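Local coordinates for protein trehalose monomycolate exporter MmpL3 (Mycobacterium tuberculosis, PDB 7NVH) that probably exports trehalose monomycolate, a mycolic acid carrier for the mycobacterial cell envelope, as a membrane transporter of the RND permease clan, at residues F30-L34 with L221-F226; I69-A75 with K126-I132; I279-R283 with L746-L751; P413-S418 with T603-D608. All blocks are in the same frame, centred on the assembly; numbering follows the deposited sequence.

Contact 1: residues F30-L34 with L221-F226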
# COMPACT_ATOMS: atom_id res chain seq x y z
N PHE A 30 4.02 -1.10 23.08
CA PHE A 30 3.01 -2.13 22.84
C PHE A 30 2.96 -2.54 21.38
O PHE A 30 2.58 -3.68 21.08
CB PHE A 30 1.64 -1.63 23.29
CG PHE A 30 0.53 -2.61 23.06
CD1 PHE A 30 0.55 -3.85 23.66
CD2 PHE A 30 -0.53 -2.28 22.23
CE1 PHE A 30 -0.48 -4.75 23.45
CE2 PHE A 30 -1.56 -3.18 22.02
CZ PHE A 30 -1.53 -4.41 22.63
N GLY A 31 3.32 -1.64 20.47
CA GLY A 31 3.31 -1.97 19.05
C GLY A 31 4.49 -2.78 18.58
O GLY A 31 4.51 -3.20 17.42
N LEU A 32 5.48 -3.01 19.45
CA LEU A 32 6.63 -3.81 19.07
C LEU A 32 6.25 -5.24 18.73
O LEU A 32 7.02 -5.94 18.06
CB LEU A 32 7.66 -3.80 20.20
CG LEU A 32 8.46 -2.51 20.39
CD1 LEU A 32 9.43 -2.65 21.55
CD2 LEU A 32 9.19 -2.15 19.11
N SER A 33 5.08 -5.70 19.17
CA SER A 33 4.58 -7.03 18.87
C SER A 33 3.78 -7.06 17.57
O SER A 33 3.20 -8.10 17.25
CB SER A 33 3.72 -7.54 20.02
OG SER A 33 4.37 -7.36 21.26
N LEU A 34 3.72 -5.95 16.83
CA LEU A 34 2.91 -5.91 15.63
C LEU A 34 3.41 -6.88 14.57
O LEU A 34 2.62 -7.53 13.88
CB LEU A 34 2.87 -4.49 15.06
CG LEU A 34 1.99 -4.33 13.82
CD1 LEU A 34 0.58 -4.78 14.11
CD2 LEU A 34 2.01 -2.90 13.32
N LEU A 221 2.08 2.50 15.26
CA LEU A 221 2.34 1.07 15.39
C LEU A 221 1.62 0.49 16.60
O LEU A 221 1.08 -0.62 16.54
CB LEU A 221 3.84 0.80 15.47
CG LEU A 221 4.61 0.95 14.16
CD1 LEU A 221 6.03 0.44 14.32
CD2 LEU A 221 3.90 0.23 13.04
N GLY A 222 1.59 1.24 17.70
CA GLY A 222 0.81 0.79 18.85
C GLY A 222 -0.67 0.66 18.54
O GLY A 222 -1.31 -0.32 18.94
N ILE A 223 -1.22 1.64 17.83
CA ILE A 223 -2.64 1.59 17.46
C ILE A 223 -2.91 0.41 16.54
O ILE A 223 -3.92 -0.29 16.68
CB ILE A 223 -3.07 2.92 16.82
CG1 ILE A 223 -3.24 4.00 17.89
CG2 ILE A 223 -4.36 2.75 16.05
CD1 ILE A 223 -3.25 5.40 17.34
N MET A 224 -2.02 0.18 15.57
CA MET A 224 -2.20 -0.95 14.66
C MET A 224 -2.13 -2.28 15.41
O MET A 224 -2.91 -3.20 15.12
CB MET A 224 -1.16 -0.91 13.55
CG MET A 224 -1.40 0.18 12.54
SD MET A 224 -3.13 0.25 12.05
CE MET A 224 -3.25 -1.20 11.01
N ARG A 225 -1.21 -2.40 16.37
CA ARG A 225 -1.16 -3.60 17.18
C ARG A 225 -2.43 -3.77 17.99
O ARG A 225 -2.92 -4.89 18.18
CB ARG A 225 0.06 -3.56 18.10
CG ARG A 225 0.06 -4.63 19.18
CD ARG A 225 0.26 -6.01 18.58
NE ARG A 225 0.21 -7.04 19.61
CZ ARG A 225 -0.90 -7.66 19.98
NH1 ARG A 225 -2.06 -7.35 19.41
NH2 ARG A 225 -0.87 -8.60 20.92
N PHE A 226 -3.00 -2.67 18.48
CA PHE A 226 -4.28 -2.74 19.18
C PHE A 226 -5.38 -3.21 18.24
O PHE A 226 -6.26 -3.98 18.64
CB PHE A 226 -4.64 -1.39 19.78
CG PHE A 226 -5.92 -1.40 20.56
CD1 PHE A 226 -6.05 -2.19 21.69
CD2 PHE A 226 -6.99 -0.63 20.16
CE1 PHE A 226 -7.23 -2.20 22.40
CE2 PHE A 226 -8.17 -0.64 20.87
CZ PHE A 226 -8.29 -1.43 21.99
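F30-L34, in the loop between helices 22-25 and 34-37, packs without any hydrogen bond across the interface against L221-F226, the C-terminal part of helix 203-227. Backbone meets backbone at G31 and G222, whose CA atoms are 3.7 Å apart; neither has a side chain to hold the two main chains further off. R225 is the side chain that touches most of the loop: F30, G31, S33 and L34. Its CB rests on the CA of G31, and with CG anti to the backbone N (chi1 169°) the chain turns over the F30 ring. R225 CG lies 3.9 Å from the centroid of the F30 ring, 23° off the normal, which is a CH-pi contact displaced toward the rim. The bend at chi2 then brings the guanidinium and ring planes within 27° of each other, with F30 CZ over the guanidinium centre. At the edge of that group, R225 NE passes S33 CB at 3.6 Å.

In the RND permease fold this helix belongs to the membrane domain, and its other sides bear on neighbouring helices: I223 and M224 touch A316 and A313 of helix 305-336, and L221 and M224 touch V241 and A237 of helix 237-246. L34 brings the loop into that bundle. Its CD2 sits 3.7 Å from L221 CD2 and equally far from M224 CB, while L34 CD1 lies 3.7 Å from R225 CA. Just beyond, the S33 carbonyl accepts a hydrogen bond from H37 ND1.

Contact 2: residues I69-A75 with K126-I132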
# COMPACT_ATOMS: atom_id res chain seq x y z
N ILE A 69 6.65 -26.45 0.14
CA ILE A 69 8.10 -26.45 -0.00
C ILE A 69 8.48 -27.50 -1.04
O ILE A 69 8.03 -28.65 -0.95
CB ILE A 69 8.82 -26.75 1.33
CG1 ILE A 69 8.45 -25.74 2.40
CG2 ILE A 69 10.33 -26.77 1.13
CD1 ILE A 69 9.00 -26.08 3.76
N VAL A 70 9.29 -27.12 -2.01
CA VAL A 70 9.96 -28.06 -2.89
C VAL A 70 11.46 -27.79 -2.80
O VAL A 70 11.90 -26.65 -2.95
CB VAL A 70 9.46 -27.96 -4.35
CG1 VAL A 70 8.02 -28.44 -4.42
CG2 VAL A 70 9.56 -26.55 -4.87
N ALA A 71 12.22 -28.83 -2.51
CA ALA A 71 13.66 -28.72 -2.28
C ALA A 71 14.37 -29.46 -3.40
O ALA A 71 14.28 -30.69 -3.50
CB ALA A 71 14.04 -29.29 -0.92
N ILE A 72 15.10 -28.72 -4.23
CA ILE A 72 15.71 -29.26 -5.43
C ILE A 72 17.10 -29.77 -5.08
O ILE A 72 17.96 -29.00 -4.63
CB ILE A 72 15.78 -28.21 -6.54
CG1 ILE A 72 14.37 -27.78 -6.95
CG2 ILE A 72 16.51 -28.76 -7.74
CD1 ILE A 72 14.37 -26.57 -7.84
N PHE A 73 17.34 -31.06 -5.31
CA PHE A 73 18.62 -31.68 -5.02
C PHE A 73 19.38 -31.93 -6.31
O PHE A 73 18.79 -32.27 -7.34
CB PHE A 73 18.41 -32.99 -4.26
CG PHE A 73 17.91 -32.79 -2.86
CD1 PHE A 73 16.56 -32.86 -2.58
CD2 PHE A 73 18.79 -32.52 -1.83
CE1 PHE A 73 16.09 -32.67 -1.30
CE2 PHE A 73 18.33 -32.32 -0.55
CZ PHE A 73 16.98 -32.40 -0.28
N GLN A 74 20.70 -31.77 -6.25
CA GLN A 74 21.56 -31.87 -7.42
C GLN A 74 22.55 -33.00 -7.25
O GLN A 74 23.02 -33.27 -6.14
CB GLN A 74 22.29 -30.54 -7.67
CG GLN A 74 23.37 -30.59 -8.72
CD GLN A 74 23.64 -29.24 -9.35
OE1 GLN A 74 23.17 -28.21 -8.87
NE2 GLN A 74 24.38 -29.24 -10.45
N ALA A 75 22.89 -33.66 -8.36
CA ALA A 75 23.77 -34.81 -8.33
C ALA A 75 25.18 -34.41 -7.89
O ALA A 75 25.55 -33.23 -7.95
CB ALA A 75 23.81 -35.46 -9.71
N LYS A 126 19.71 -35.81 -13.12
CA LYS A 126 20.70 -34.98 -12.44
C LYS A 126 20.08 -33.91 -11.57
O LYS A 126 20.82 -33.20 -10.88
CB LYS A 126 21.65 -34.33 -13.45
CG LYS A 126 22.70 -35.29 -13.98
CD LYS A 126 23.70 -34.60 -14.88
CE LYS A 126 24.75 -35.58 -15.37
NZ LYS A 126 24.12 -36.68 -16.16
N TYR A 127 18.76 -33.78 -11.56
CA TYR A 127 18.07 -32.90 -10.63
C TYR A 127 16.83 -33.63 -10.14
O TYR A 127 16.18 -34.33 -10.91
CB TYR A 127 17.67 -31.58 -11.29
CG TYR A 127 18.75 -30.53 -11.29
CD1 TYR A 127 18.70 -29.46 -10.41
CD2 TYR A 127 19.80 -30.59 -12.19
CE1 TYR A 127 19.68 -28.50 -10.41
CE2 TYR A 127 20.78 -29.63 -12.20
CZ TYR A 127 20.72 -28.58 -11.31
OH TYR A 127 21.70 -27.62 -11.32
N THR A 128 16.52 -33.46 -8.86
CA THR A 128 15.31 -34.05 -8.30
C THR A 128 14.85 -33.17 -7.16
O THR A 128 15.62 -32.39 -6.60
CB THR A 128 15.55 -35.48 -7.81
OG1 THR A 128 14.35 -35.99 -7.23
CG2 THR A 128 16.64 -35.50 -6.76
N PHE A 129 13.57 -33.29 -6.82
CA PHE A 129 13.00 -32.49 -5.75
C PHE A 129 12.03 -33.33 -4.94
O PHE A 129 11.48 -34.32 -5.42
CB PHE A 129 12.30 -31.24 -6.29
CG PHE A 129 10.94 -31.50 -6.86
CD1 PHE A 129 9.80 -31.08 -6.20
CD2 PHE A 129 10.79 -32.15 -8.07
CE1 PHE A 129 8.55 -31.31 -6.73
CE2 PHE A 129 9.55 -32.38 -8.60
CZ PHE A 129 8.43 -31.96 -7.93
N VAL A 130 11.85 -32.93 -3.69
CA VAL A 130 10.87 -33.53 -2.80
C VAL A 130 9.97 -32.43 -2.28
O VAL A 130 10.38 -31.27 -2.15
CB VAL A 130 11.53 -34.29 -1.63
CG1 VAL A 130 12.41 -35.41 -2.16
CG2 VAL A 130 12.33 -33.35 -0.77
N SER A 131 8.72 -32.79 -1.99
CA SER A 131 7.74 -31.84 -1.49
C SER A 131 7.57 -32.05 0.01
O SER A 131 7.28 -33.16 0.45
CB SER A 131 6.40 -32.03 -2.21
OG SER A 131 5.45 -31.08 -1.75
N ILE A 132 7.76 -30.98 0.78
CA ILE A 132 7.62 -31.06 2.23
C ILE A 132 6.32 -30.36 2.63
O ILE A 132 6.26 -29.12 2.62
CB ILE A 132 8.82 -30.44 2.95
CG1 ILE A 132 10.09 -31.25 2.70
CG2 ILE A 132 8.56 -30.35 4.44
CD1 ILE A 132 10.90 -30.77 1.52
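V70-Q74 and Y127-S131 pair antiparallel as the two central strands of a four-stranded sheet. Its strand order, 2-3-1-4, with helices between strands one and two and between three and four, is that of a ferredoxin-like fold, as in RND porter subdomains. Six backbone hydrogen bonds join the segments, the one from V130 N to A71 O being weak, and the strand axes run at 152°.

Y127 traces the face it shares with I72 and Q74. Its CB lies 4.2 Å from F73 O. CD1 then presents the ring edge to I72 CG2 at 3.5 Å, while Q74 CG lies over one ring face. Further out, CE1 and CE2 pass the Q74 amide, which runs alongside with its plane 41° from the ring. At the tip, Y127 OH is 2.9 Å from Q74 OE1.

On the other face F73 packs on W86, V90 and L94 of helix 84-94, and its ring edge meets V130 CG2 at 3.9 Å from CE1. The V70 side chain comes within about 4 Å of the bound lauryl maltose neopentyl glycol, so the first face borders that pocket. F129 returns to this face, beside F440, F444 and Y447, its CD1 3.6 Å from V70 CB.

Contact 3: residues I279-R283 with L746-L751; sequences ITAGR and LGEIHL
R283 on L746, and I279 with T280 on L751, form the two packed ends where I279-R283 of helix 270-297 meets L746-L751, the irregular tail after helix 735-744. At one end the R283 chain is extended from CG to NE, and with chi1 at -176° it carries the guanidinium across to the L746 carbonyl. NH2 bonds to L746 O with that oxygen 2° from the guanidinium plane; the length of 2.5 Å is too short to be trusted at this resolution. NE adds a weak bond to the same oxygen. I749 CG2 covers one face of the group, 3.5 Å from R283 NH1. At the other end the L751 side chain crosses that of T280 at about a right angle, CD1 to CG2 3.5 Å, and L751 CD2 is 4.0 Å from I279 CD1.

The nearest CA atoms, T280 and I749, are 7.3 Å apart, so side chains bridge the whole contact. Its loose side is the exposed E748, whose carboxylate leads away from the helix.

R283 also bonds to L576 O through NH2 and A577 O through NH1. Its charge is therefore probably met by three carbonyl dipoles and the C-terminal end of helix 559-577, linking the tail to that helix.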
# COMPACT_ATOMS: atom_id res chain seq x y z
N ILE A 279 -3.33 29.00 15.93
CA ILE A 279 -4.45 29.57 15.17
C ILE A 279 -4.27 29.37 13.67
O ILE A 279 -5.22 29.00 12.97
CB ILE A 279 -4.62 31.06 15.50
CG1 ILE A 279 -5.25 31.23 16.88
CG2 ILE A 279 -5.48 31.75 14.45
CD1 ILE A 279 -5.46 32.67 17.26
N THR A 280 -3.06 29.60 13.16
CA THR A 280 -2.87 29.47 11.71
C THR A 280 -2.36 28.09 11.30
O THR A 280 -3.05 27.35 10.59
CB THR A 280 -1.90 30.56 11.22
OG1 THR A 280 -0.56 30.20 11.57
CG2 THR A 280 -2.24 31.89 11.86
N ALA A 281 -1.15 27.73 11.74
CA ALA A 281 -0.51 26.53 11.22
C ALA A 281 -1.18 25.27 11.75
O ALA A 281 -1.31 24.29 11.02
CB ALA A 281 0.97 26.54 11.57
N GLY A 282 -1.58 25.26 13.02
CA GLY A 282 -2.25 24.08 13.54
C GLY A 282 -3.60 23.87 12.89
O GLY A 282 -4.01 22.73 12.66
N ARG A 283 -4.31 24.95 12.58
CA ARG A 283 -5.55 24.84 11.83
C ARG A 283 -5.31 24.26 10.45
O ARG A 283 -6.04 23.36 10.00
CB ARG A 283 -6.22 26.21 11.73
CG ARG A 283 -7.57 26.20 11.06
CD ARG A 283 -8.10 27.61 10.92
NE ARG A 283 -9.46 27.63 10.38
CZ ARG A 283 -9.75 27.51 9.09
NH1 ARG A 283 -8.77 27.35 8.21
NH2 ARG A 283 -11.01 27.54 8.69
N LEU A 746 -15.33 26.99 12.73
CA LEU A 746 -14.08 26.77 12.03
C LEU A 746 -13.63 27.96 11.19
O LEU A 746 -12.53 27.93 10.64
CB LEU A 746 -14.19 25.54 11.13
CG LEU A 746 -14.09 24.18 11.82
CD1 LEU A 746 -14.63 23.08 10.93
CD2 LEU A 746 -12.65 23.90 12.22
N GLY A 747 -14.45 29.00 11.08
CA GLY A 747 -14.04 30.14 10.29
C GLY A 747 -13.36 31.22 11.11
O GLY A 747 -14.01 32.09 11.68
N GLU A 748 -12.02 31.16 11.15
CA GLU A 748 -11.21 32.16 11.83
C GLU A 748 -9.93 32.42 11.05
O GLU A 748 -8.87 32.67 11.65
CB GLU A 748 -10.89 31.73 13.27
CG GLU A 748 -10.65 32.90 14.21
CD GLU A 748 -11.94 33.56 14.67
OE1 GLU A 748 -13.02 32.97 14.47
OE2 GLU A 748 -11.87 34.67 15.23
N ILE A 749 -10.00 32.36 9.73
CA ILE A 749 -8.84 32.43 8.84
C ILE A 749 -8.17 33.80 8.90
O ILE A 749 -7.14 34.02 8.25
CB ILE A 749 -9.27 32.09 7.40
CG1 ILE A 749 -10.48 32.92 7.01
CG2 ILE A 749 -9.57 30.61 7.27
CD1 ILE A 749 -10.97 32.67 5.61
N HIS A 750 -8.73 34.72 9.68
CA HIS A 750 -8.22 36.08 9.78
C HIS A 750 -7.61 36.30 11.16
O HIS A 750 -8.23 35.99 12.18
CB HIS A 750 -9.33 37.10 9.53
CG HIS A 750 -8.90 38.52 9.73
ND1 HIS A 750 -7.66 38.98 9.33
CD2 HIS A 750 -9.54 39.58 10.28
CE1 HIS A 750 -7.56 40.26 9.63
NE2 HIS A 750 -8.69 40.65 10.20
N LEU A 751 -6.39 36.84 11.18
CA LEU A 751 -5.73 37.27 12.41
C LEU A 751 -5.68 38.79 12.45
O LEU A 751 -5.02 39.39 11.59
CB LEU A 751 -4.33 36.69 12.53
CG LEU A 751 -4.17 35.43 13.37
CD1 LEU A 751 -2.71 35.03 13.43
CD2 LEU A 751 -4.71 35.65 14.77

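Contact 4: residues P413-S418 with T603-D608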
# COMPACT_ATOMS: atom_id res chain seq x y z
N PRO A 413 -0.49 7.17 -21.14
CA PRO A 413 0.03 5.81 -20.91
C PRO A 413 -0.86 4.91 -20.07
O PRO A 413 -0.72 3.68 -20.17
CB PRO A 413 1.37 6.06 -20.21
CG PRO A 413 1.81 7.36 -20.73
CD PRO A 413 0.55 8.17 -20.85
N VAL A 414 -1.78 5.44 -19.26
CA VAL A 414 -2.53 4.58 -18.35
C VAL A 414 -3.48 3.65 -19.09
O VAL A 414 -4.00 2.70 -18.51
CB VAL A 414 -3.35 5.41 -17.32
CG1 VAL A 414 -4.42 6.22 -18.01
CG2 VAL A 414 -3.91 4.54 -16.20
N GLY A 415 -3.69 3.89 -20.39
CA GLY A 415 -4.62 3.06 -21.14
C GLY A 415 -4.25 1.59 -21.13
O GLY A 415 -5.12 0.72 -21.11
N LYS A 416 -2.95 1.30 -21.12
CA LYS A 416 -2.47 -0.08 -21.04
C LYS A 416 -2.14 -0.42 -19.59
O LYS A 416 -0.99 -0.62 -19.21
CB LYS A 416 -1.27 -0.28 -21.95
CG LYS A 416 -1.47 0.17 -23.40
CD LYS A 416 -2.84 -0.20 -23.94
CE LYS A 416 -2.91 0.03 -25.44
NZ LYS A 416 -4.30 0.27 -25.91
N LEU A 417 -3.19 -0.48 -18.77
CA LEU A 417 -3.00 -0.70 -17.34
C LEU A 417 -2.77 -2.18 -17.02
O LEU A 417 -1.71 -2.55 -16.51
CB LEU A 417 -4.21 -0.17 -16.56
CG LEU A 417 -4.04 -0.13 -15.04
CD1 LEU A 417 -2.89 0.78 -14.66
CD2 LEU A 417 -5.32 0.33 -14.38
N SER A 418 -3.75 -3.03 -17.32
CA SER A 418 -3.61 -4.48 -17.23
C SER A 418 -3.24 -4.91 -15.80
O SER A 418 -2.12 -5.35 -15.53
CB SER A 418 -2.58 -5.00 -18.24
OG SER A 418 -1.26 -4.86 -17.74
N THR A 603 2.17 3.62 -14.89
CA THR A 603 1.94 2.61 -15.92
C THR A 603 3.09 2.57 -16.91
O THR A 603 3.61 1.50 -17.23
CB THR A 603 0.62 2.88 -16.64
OG1 THR A 603 -0.46 2.81 -15.70
CG2 THR A 603 0.41 1.86 -17.73
N TRP A 604 3.54 3.74 -17.36
CA TRP A 604 4.61 3.79 -18.35
C TRP A 604 5.90 3.19 -17.82
O TRP A 604 6.68 2.62 -18.59
CB TRP A 604 4.85 5.23 -18.80
CG TRP A 604 5.87 5.36 -19.88
CD1 TRP A 604 5.70 5.07 -21.20
CD2 TRP A 604 7.21 5.82 -19.74
NE1 TRP A 604 6.86 5.32 -21.89
CE2 TRP A 604 7.80 5.78 -21.02
CE3 TRP A 604 7.98 6.26 -18.66
CZ2 TRP A 604 9.12 6.17 -21.24
CZ3 TRP A 604 9.29 6.64 -18.88
CH2 TRP A 604 9.84 6.59 -20.16
N ILE A 605 6.14 3.29 -16.52
CA ILE A 605 7.40 2.80 -15.97
C ILE A 605 7.31 1.33 -15.56
O ILE A 605 8.20 0.54 -15.87
CB ILE A 605 7.85 3.69 -14.80
CG1 ILE A 605 8.35 5.03 -15.35
CG2 ILE A 605 8.93 3.01 -13.99
CD1 ILE A 605 8.70 6.02 -14.29
N PHE A 606 6.24 0.93 -14.89
CA PHE A 606 6.15 -0.40 -14.31
C PHE A 606 5.43 -1.41 -15.20
O PHE A 606 5.80 -2.58 -15.22
CB PHE A 606 5.47 -0.34 -12.94
CG PHE A 606 6.29 0.37 -11.91
CD1 PHE A 606 7.22 -0.33 -11.15
CD2 PHE A 606 6.17 1.73 -11.72
CE1 PHE A 606 7.98 0.32 -10.21
CE2 PHE A 606 6.93 2.38 -10.78
CZ PHE A 606 7.84 1.67 -10.02
N VAL A 607 4.40 -0.99 -15.93
CA VAL A 607 3.70 -1.91 -16.82
C VAL A 607 4.37 -1.96 -18.19
O VAL A 607 4.68 -3.05 -18.69
CB VAL A 607 2.21 -1.51 -16.94
CG1 VAL A 607 1.52 -2.39 -17.96
CG2 VAL A 607 1.53 -1.61 -15.60
N ASP A 608 4.59 -0.81 -18.81
CA ASP A 608 5.28 -0.79 -20.09
C ASP A 608 6.75 -1.18 -19.96
O ASP A 608 7.37 -1.55 -20.96
CB ASP A 608 5.16 0.59 -20.73
CG ASP A 608 3.78 0.85 -21.30
OD1 ASP A 608 3.08 -0.13 -21.63
OD2 ASP A 608 3.38 2.03 -21.42
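A wider, pi-type turn at 603-607, near the C-terminal end of helix 582-607, offers T603 and V607 to the backbone of P413-S418, the turn that follows helix 401-408. The methyl of T603 is the central point. With CG2 anti to the backbone N and OG1 beside it (chi1 -61°), CG2 touches two main-chain oxygens of the facing turn, P413 O and K416 O, each at 3.2 Å, in directions roughly at right angles. The hydroxyl is directed back along its own helix and is hydrogen-bonded to M599 O, while the L417 side chain crosses that of T603 at about a right angle, its CD1 3.3 Å from T603 OG1.

The turn carries the 3-10 backbone of 413-415, which comes in from earlier in the chain. In the membrane domain of an RND permease this places the chain leaving one helix against the end of another, on the side that faces the extramembrane domains. The pi-type character shows in T603 O, which accepts from both V607 N and D608 N, bonds of 2.9 and 3.0 Å.

V607 follows T603 along the same face. Its CG1 lies 3.3 Å from K416 O and its CG2 3.5 Å from L417 O, so carbonyl oxygens meet methyl groups here too, with no hydrogen bond between the segments. L417 O receives its bond from inside the turn, from S418 OG. L622 of a nearby loop touches both L417 and V607. At the other end of the turn, P413 CB packs on W604 CB at 3.8 Å, whereas the indole of W604 leads away and stacks on H610.

From the N terminus, contact 1 closes the first large loop by returning helix 203-227 to residues 30-34. Contact 2 is nested inside it and joins the central strands of the first ferredoxin-like sheet, about 40 Å away between centres. After contact 1 has closed, contact 3 opens at helix 270-297 and is completed only by the C-terminal tail at 746-751, a separation of 463 residues. Contact 4 is nested within that span and ties the turn after helix 401-408 to helix 582-607. Contacts 2 and 3 lie on opposite sides of the chain's centre, about 67 Å apart between centres, and no two contacts touch.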